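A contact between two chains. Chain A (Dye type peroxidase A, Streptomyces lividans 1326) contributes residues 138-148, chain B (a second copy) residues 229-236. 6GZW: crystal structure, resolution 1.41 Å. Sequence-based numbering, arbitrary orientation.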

ATOM      1  N   ALA A 138       8.174   0.739   6.505  1.00  9.40           N
ATOM      2  CA  ALA A 138       8.012   1.966   5.790  1.00  9.75           C
ATOM      3  C   ALA A 138       7.172   3.009   6.545  1.00  9.52           C
ATOM      4  O   ALA A 138       7.524   4.180   6.598  1.00 10.18           O
ATOM      5  CB  ALA A 138       7.388   1.695   4.423  1.00  9.95           C
ATOM      6  N   PHE A 139       6.039   2.575   7.081  1.00  9.38           N
ATOM      7  CA  PHE A 139       5.154   3.497   7.800  1.00  9.33           C
ATOM      8  C   PHE A 139       5.855   4.096   9.029  1.00  9.04           C
ATOM      9  O   PHE A 139       5.819   5.302   9.282  1.00  9.62           O
ATOM     10  CB  PHE A 139       3.870   2.843   8.252  1.00  9.39           C
ATOM     11  CG  PHE A 139       2.958   3.813   8.940  1.00  9.22           C
ATOM     12  CD1 PHE A 139       2.183   4.689   8.202  1.00  9.44           C
ATOM     13  CD2 PHE A 139       2.982   3.954  10.330  1.00  9.56           C
ATOM     14  CE1 PHE A 139       1.420   5.677   8.817  1.00  9.40           C
ATOM     15  CE2 PHE A 139       2.225   4.934  10.944  1.00  9.33           C
ATOM     16  CZ  PHE A 139       1.417   5.780  10.211  1.00  9.47           C
ATOM     17  N   HIS A 140       6.521   3.229   9.762  1.00  9.31           N
ATOM     18  CA  HIS A 140       7.265   3.657  10.949  1.00  9.49           C
ATOM     19  C   HIS A 140       8.269   4.752  10.580  1.00  9.80           C
ATOM     20  O   HIS A 140       8.384   5.736  11.293  1.00 10.05           O
ATOM     21  CB  HIS A 140       7.965   2.455  11.566  1.00  9.80           C
ATOM     22  CG  HIS A 140       8.949   2.766  12.651  1.00  9.55           C
ATOM     23  ND1 HIS A 140      10.315   2.753  12.445  1.00  9.63           N
ATOM     24  CD2 HIS A 140       8.771   3.008  13.969  1.00  9.76           C
ATOM     25  CE1 HIS A 140      10.925   3.025  13.590  1.00  9.80           C
ATOM     26  NE2 HIS A 140      10.009   3.184  14.530  1.00 10.31           N
ATOM     27  N   ALA A 141       8.969   4.607   9.446  1.00  9.04           N
ATOM     28  CA  ALA A 141       9.877   5.652   8.991  1.00  9.28           C
ATOM     29  C   ALA A 141       9.168   6.943   8.562  1.00  9.68           C
ATOM     30  O   ALA A 141       9.578   8.053   8.915  1.00  9.78           O
ATOM     31  CB  ALA A 141      10.754   5.126   7.883  1.00  9.14           C
ATOM     32  N   LEU A 142       8.078   6.825   7.811  1.00  9.67           N
ATOM     33  CA  LEU A 142       7.278   8.011   7.459  1.00 10.21           C
ATOM     34  C   LEU A 142       6.837   8.789   8.692  1.00 10.29           C
ATOM     35  O   LEU A 142       6.982  10.008   8.776  1.00 10.71           O
ATOM     36  CB  LEU A 142       6.036   7.608   6.658  1.00 10.03           C
ATOM     37  CG  LEU A 142       5.005   8.715   6.373  1.00 10.18           C
ATOM     38  CD1 LEU A 142       5.573   9.870   5.557  1.00 10.55           C
ATOM     39  CD2 LEU A 142       3.774   8.131   5.723  1.00 10.36           C
ATOM     40  N   ARG A 143       6.286   8.075   9.644  1.00 11.19           N
ATOM     41  CA  ARG A 143       5.789   8.699  10.847  1.00 10.85           C
ATOM     42  C   ARG A 143       6.917   9.337  11.655  1.00 11.16           C
ATOM     43  O   ARG A 143       6.771  10.443  12.197  1.00 11.13           O
ATOM     44  CB  ARG A 143       5.033   7.644  11.662  1.00 10.90           C
ATOM     45  CG  ARG A 143       4.375   8.143  12.953  1.00 11.35           C
ATOM     46  CD  ARG A 143       3.436   9.326  12.746  1.00 11.04           C
ATOM     47  NE  ARG A 143       2.744   9.695  13.985  1.00 11.26           N
ATOM     48  CZ  ARG A 143       1.893  10.714  14.133  1.00 11.38           C
ATOM     49  NH1 ARG A 143       1.603  11.541  13.146  1.00 11.70           N
ATOM     50  NH2 ARG A 143       1.318  10.903  15.318  1.00 11.72           N
ATOM     51  N   ALA A 144       8.074   8.668  11.719  1.00 10.52           N
ATOM     52  CA  ALA A 144       9.201   9.219  12.478  1.00 10.79           C
ATOM     53  C   ALA A 144       9.754  10.482  11.835  1.00 11.31           C
ATOM     54  O   ALA A 144      10.021  11.482  12.530  1.00 11.97           O
ATOM     55  CB  ALA A 144      10.264   8.171  12.658  1.00 10.49           C
ATOM     56  N   ILE A 145       9.899  10.459  10.514  1.00 11.11           N
ATOM     57  CA  ILE A 145      10.346  11.640   9.783  1.00 11.73           C
ATOM     58  C   ILE A 145       9.327  12.765   9.947  1.00 11.90           C
ATOM     59  O   ILE A 145       9.676  13.910  10.257  1.00 12.51           O
ATOM     60  CB  ILE A 145      10.600  11.259   8.313  1.00 12.10           C
ATOM     61  CG1 ILE A 145      11.845  10.345   8.213  1.00 12.44           C
ATOM     62  CG2 ILE A 145      10.660  12.463   7.379  1.00 13.06           C
ATOM     63  CD1 ILE A 145      13.165  11.018   8.546  1.00 12.82           C
ATOM     64  N   GLN A 146       8.042  12.452   9.788  1.00 12.53           N
ATOM     65  CA  GLN A 146       7.031  13.489   9.923  1.00 13.55           C
ATOM     66  C   GLN A 146       6.964  14.107  11.321  1.00 14.43           C
ATOM     67  O   GLN A 146       6.807  15.318  11.439  1.00 15.44           O
ATOM     68  CB  GLN A 146       5.667  12.971   9.468  1.00 14.81           C
ATOM     69  CG  GLN A 146       4.489  13.924   9.688  1.00 15.41           C
ATOM     70  CD  GLN A 146       3.639  13.511  10.872  1.00 15.44           C
ATOM     71  OE1 GLN A 146       3.560  12.325  11.208  1.00 15.65           O
ATOM     72  NE2 GLN A 146       3.008  14.478  11.517  1.00 16.58           N
ATOM     73  N   ARG A 147       7.105  13.282  12.349  1.00 14.57           N
ATOM     74  CA  ARG A 147       7.147  13.748  13.735  1.00 14.88           C
ATOM     75  C   ARG A 147       8.425  14.518  14.095  1.00 15.84           C
ATOM     76  O   ARG A 147       8.389  15.396  14.980  1.00 16.34           O
ATOM     77  CB  ARG A 147       6.931  12.573  14.688  1.00 14.90           C
ATOM     78  CG  ARG A 147       5.529  12.016  14.642  1.00 15.45           C
ATOM     79  CD  ARG A 147       4.583  12.829  15.488  1.00 15.07           C
ATOM     80  NE  ARG A 147       4.728  12.517  16.903  1.00 15.58           N
ATOM     81  CZ  ARG A 147       4.040  13.112  17.872  1.00 16.15           C
ATOM     82  NH1 ARG A 147       3.158  14.074  17.585  1.00 16.71           N
ATOM     83  NH2 ARG A 147       4.225  12.750  19.144  1.00 17.22           N
ATOM     84  N   ASP A 148       9.548  14.225  13.427  1.00 15.44           N
ATOM     85  CA  ASP A 148      10.760  15.066  13.565  1.00 16.04           C
ATOM     86  C   ASP A 148      10.564  16.495  13.082  1.00 15.94           C
ATOM     87  O   ASP A 148      11.257  17.419  13.562  1.00 15.16           O
ATOM     88  CB  ASP A 148      11.933  14.526  12.754  1.00 16.19           C
ATOM     89  CG  ASP A 148      12.651  13.379  13.403  1.00 16.75           C
ATOM     90  OD1 ASP A 148      12.494  13.116  14.609  1.00 17.65           O
ATOM     91  OD2 ASP A 148      13.431  12.735  12.673  1.00 17.17           O
TER
ATOM     92  N   LEU B 229      -5.972   7.545  16.884  1.00 10.46           N
ATOM     93  CA  LEU B 229      -5.593   8.907  17.227  1.00 11.31           C
ATOM     94  C   LEU B 229      -4.127   8.933  17.641  1.00 10.95           C
ATOM     95  O   LEU B 229      -3.793   9.170  18.797  1.00 10.61           O
ATOM     96  CB  LEU B 229      -6.535   9.486  18.308  1.00 11.90           C
ATOM     97  CG  LEU B 229      -8.003   9.521  17.885  1.00 13.20           C
ATOM     98  CD1 LEU B 229      -8.883  10.083  18.994  1.00 14.15           C
ATOM     99  CD2 LEU B 229      -8.207  10.281  16.598  1.00 14.33           C
ATOM    100  N   LEU B 230      -3.257   8.694  16.656  1.00 10.36           N
ATOM    101  CA  LEU B 230      -1.831   8.582  16.904  1.00 10.46           C
ATOM    102  C   LEU B 230      -1.219   9.847  17.548  1.00 10.68           C
ATOM    103  O   LEU B 230      -0.264   9.716  18.305  1.00 10.46           O
ATOM    104  CB  LEU B 230      -1.086   8.202  15.607  1.00 11.30           C
ATOM    105  CG  LEU B 230      -1.517   6.889  14.960  1.00 11.37           C
ATOM    106  CD1 LEU B 230      -0.747   6.728  13.653  1.00 11.38           C
ATOM    107  CD2 LEU B 230      -1.310   5.681  15.864  1.00 11.66           C
ATOM    108  N   ASP B 231      -1.747  11.034  17.253  1.00 11.37           N
ATOM    109  CA  ASP B 231      -1.208  12.265  17.837  1.00 12.44           C
ATOM    110  C   ASP B 231      -1.371  12.255  19.338  1.00 12.70           C
ATOM    111  O   ASP B 231      -0.510  12.729  20.060  1.00 15.07           O
ATOM    112  CB  ASP B 231      -1.843  13.518  17.263  1.00 12.78           C
ATOM    113  CG  ASP B 231      -1.419  13.795  15.814  1.00 12.84           C
ATOM    114  OD1 ASP B 231      -0.480  13.124  15.304  1.00 13.08           O
ATOM    115  OD2 ASP B 231      -2.064  14.684  15.201  1.00 13.67           O
ATOM    116  N   ASP B 232      -2.450  11.663  19.807  1.00 12.05           N
ATOM    117  CA  ASP B 232      -2.681  11.556  21.225  1.00 11.39           C
ATOM    118  C   ASP B 232      -1.976  10.334  21.826  1.00 10.93           C
ATOM    119  O   ASP B 232      -1.332  10.434  22.878  1.00 11.51           O
ATOM    120  CB  ASP B 232      -4.164  11.477  21.509  1.00 12.12           C
ATOM    121  CG  ASP B 232      -4.914  12.749  21.131  1.00 13.82           C
ATOM    122  OD1 ASP B 232      -4.360  13.886  21.245  1.00 15.95           O
ATOM    123  OD2 ASP B 232      -6.083  12.607  20.745  1.00 15.64           O
ATOM    124  N   TRP B 233      -2.141   9.195  21.163  1.00 10.45           N
ATOM    125  CA  TRP B 233      -1.531   7.952  21.578  1.00 10.64           C
ATOM    126  C   TRP B 233      -0.027   8.054  21.782  1.00 11.30           C
ATOM    127  O   TRP B 233       0.506   7.572  22.763  1.00 10.29           O
ATOM    128  CB  TRP B 233      -1.856   6.867  20.553  1.00 10.65           C
ATOM    129  CG  TRP B 233      -1.258   5.540  20.823  1.00 11.22           C
ATOM    130  CD1 TRP B 233      -0.215   4.971  20.162  1.00 10.98           C
ATOM    131  CD2 TRP B 233      -1.686   4.578  21.801  1.00 10.44           C
ATOM    132  NE1 TRP B 233       0.020   3.709  20.645  1.00 11.14           N
ATOM    133  CE2 TRP B 233      -0.851   3.450  21.667  1.00 11.11           C
ATOM    134  CE3 TRP B 233      -2.685   4.559  22.770  1.00 10.83           C
ATOM    135  CZ2 TRP B 233      -0.966   2.320  22.490  1.00 10.96           C
ATOM    136  CZ3 TRP B 233      -2.821   3.436  23.566  1.00 10.71           C
ATOM    137  CH2 TRP B 233      -1.978   2.322  23.415  1.00 10.98           C
ATOM    138  N   GLU B 234       0.653   8.725  20.851  1.00 11.82           N
ATOM    139  CA  GLU B 234       2.102   8.715  20.841  1.00 12.20           C
ATOM    140  C   GLU B 234       2.764   9.656  21.855  1.00 13.55           C
ATOM    141  O   GLU B 234       3.985   9.609  22.015  1.00 13.80           O
ATOM    142  CB  GLU B 234       2.622   8.889  19.406  1.00 12.59           C
ATOM    143  CG  GLU B 234       2.390   7.615  18.599  1.00 12.24           C
ATOM    144  CD  GLU B 234       2.517   7.768  17.098  1.00 11.80           C
ATOM    145  OE1 GLU B 234       2.945   8.841  16.607  1.00 11.75           O
ATOM    146  OE2 GLU B 234       2.185   6.777  16.426  1.00 11.23           O
ATOM    147  N   GLU B 235       1.956  10.459  22.562  1.00 13.15           N
ATOM    148  CA  GLU B 235       2.415  11.270  23.708  1.00 14.64           C
ATOM    149  C   GLU B 235       2.335  10.522  25.045  1.00 14.90           C
ATOM    150  O   GLU B 235       2.859  10.985  26.048  1.00 14.95           O
ATOM    151  CB  GLU B 235       1.590  12.556  23.791  1.00 15.47           C
ATOM    152  CG  GLU B 235       1.714  13.442  22.562  1.00 16.24           C
ATOM    153  CD  GLU B 235       3.108  14.022  22.368  1.00 16.97           C
ATOM    154  OE1 GLU B 235       3.940  13.969  23.289  1.00 19.98           O
ATOM    155  OE2 GLU B 235       3.413  14.507  21.260  1.00 19.10           O
ATOM    156  N   LEU B 236       1.729   9.338  25.049  1.00 14.96           N
ATOM    157  CA  LEU B 236       1.567   8.585  26.286  1.00 15.38           C
ATOM    158  C   LEU B 236       2.851   7.904  26.673  1.00 14.86           C
ATOM    159  O   LEU B 236       3.666   7.555  25.834  1.00 14.70           O
ATOM    160  CB  LEU B 236       0.502   7.512  26.141  1.00 16.10           C
ATOM    161  CG  LEU B 236      -0.908   7.962  25.762  1.00 17.71           C
ATOM    162  CD1 LEU B 236      -1.788   6.715  25.698  1.00 17.31           C
ATOM    163  CD2 LEU B 236      -1.505   9.005  26.693  1.00 18.40           C
TER
HETATM  164  O   HOH W   1       0.741  14.391  13.372  1.00 14.46           O
HETATM  165  O   HOH W   2       5.522   9.485  17.242  1.00 12.57           O
HETATM  166  O   HOH W   3       1.323  14.755  19.499  1.00 19.77           O
HETATM  167  O   HOH W   4       6.328  11.252  20.105  1.00 20.79           O

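The contact is built around R143(A), whose guanidinium reaches two carboxylates of chain B edge-on, with the oxygens near its plane. R143(A) NE donates to OE1 of E234(B) at 2.8 Å and NH2 of R143(A) donates to the same OE1 at 2.9 Å, a fork in which one oxygen serves two N-H groups. R143(A) NH2 also donates to OD1 of D231(B), at 2.9 Å and nearly straight at 168°; the bond from R143(A) NH1 to OD1 of D231(B), 3.4 Å, is weak. Both pairings are salt bridges. Within its own helix, R143(A) NH1 donates to OE1 of Q146(A) at 2.9 Å.

One helical turn on, R147(A) repeats the chemistry nearer the solvent. NH2 of R147(A) forms a salt bridge with OE2 of E235(B) at 2.9 Å. E234(B) and D231(B) lie near this arginine too, but their oxygens sit well out of its plane, so they contribute charge without receiving an N-H from R147(A). Water fills the gaps: water 2 accepts from NE of R147(A) and donates to OE1 of E234(B), while water 3 accepts from NH1 of R147(A) and donates to both OE2 of E235(B) and the backbone O of D231(B).

F139(A), R143(A) and R147(A) follow an i, i+4 spacing on the side of the helix facing chain B, and Q146(A) points toward it as well. CZ of F139(A) meets CD1 of L230(B) at 4.2 Å, the methyl lying at the ring edge. L230(B) also approaches the arginine, its CB 3.6 Å from NH2 of R143(A), joining the apolar patch to the charged one.

Chain B presents its acids from a short helix and the turn from W233(B) to L236(B). The backbones stay well apart, with CA of R143(A) 9.7 Å from CA of L230(B): long side chains span the gap.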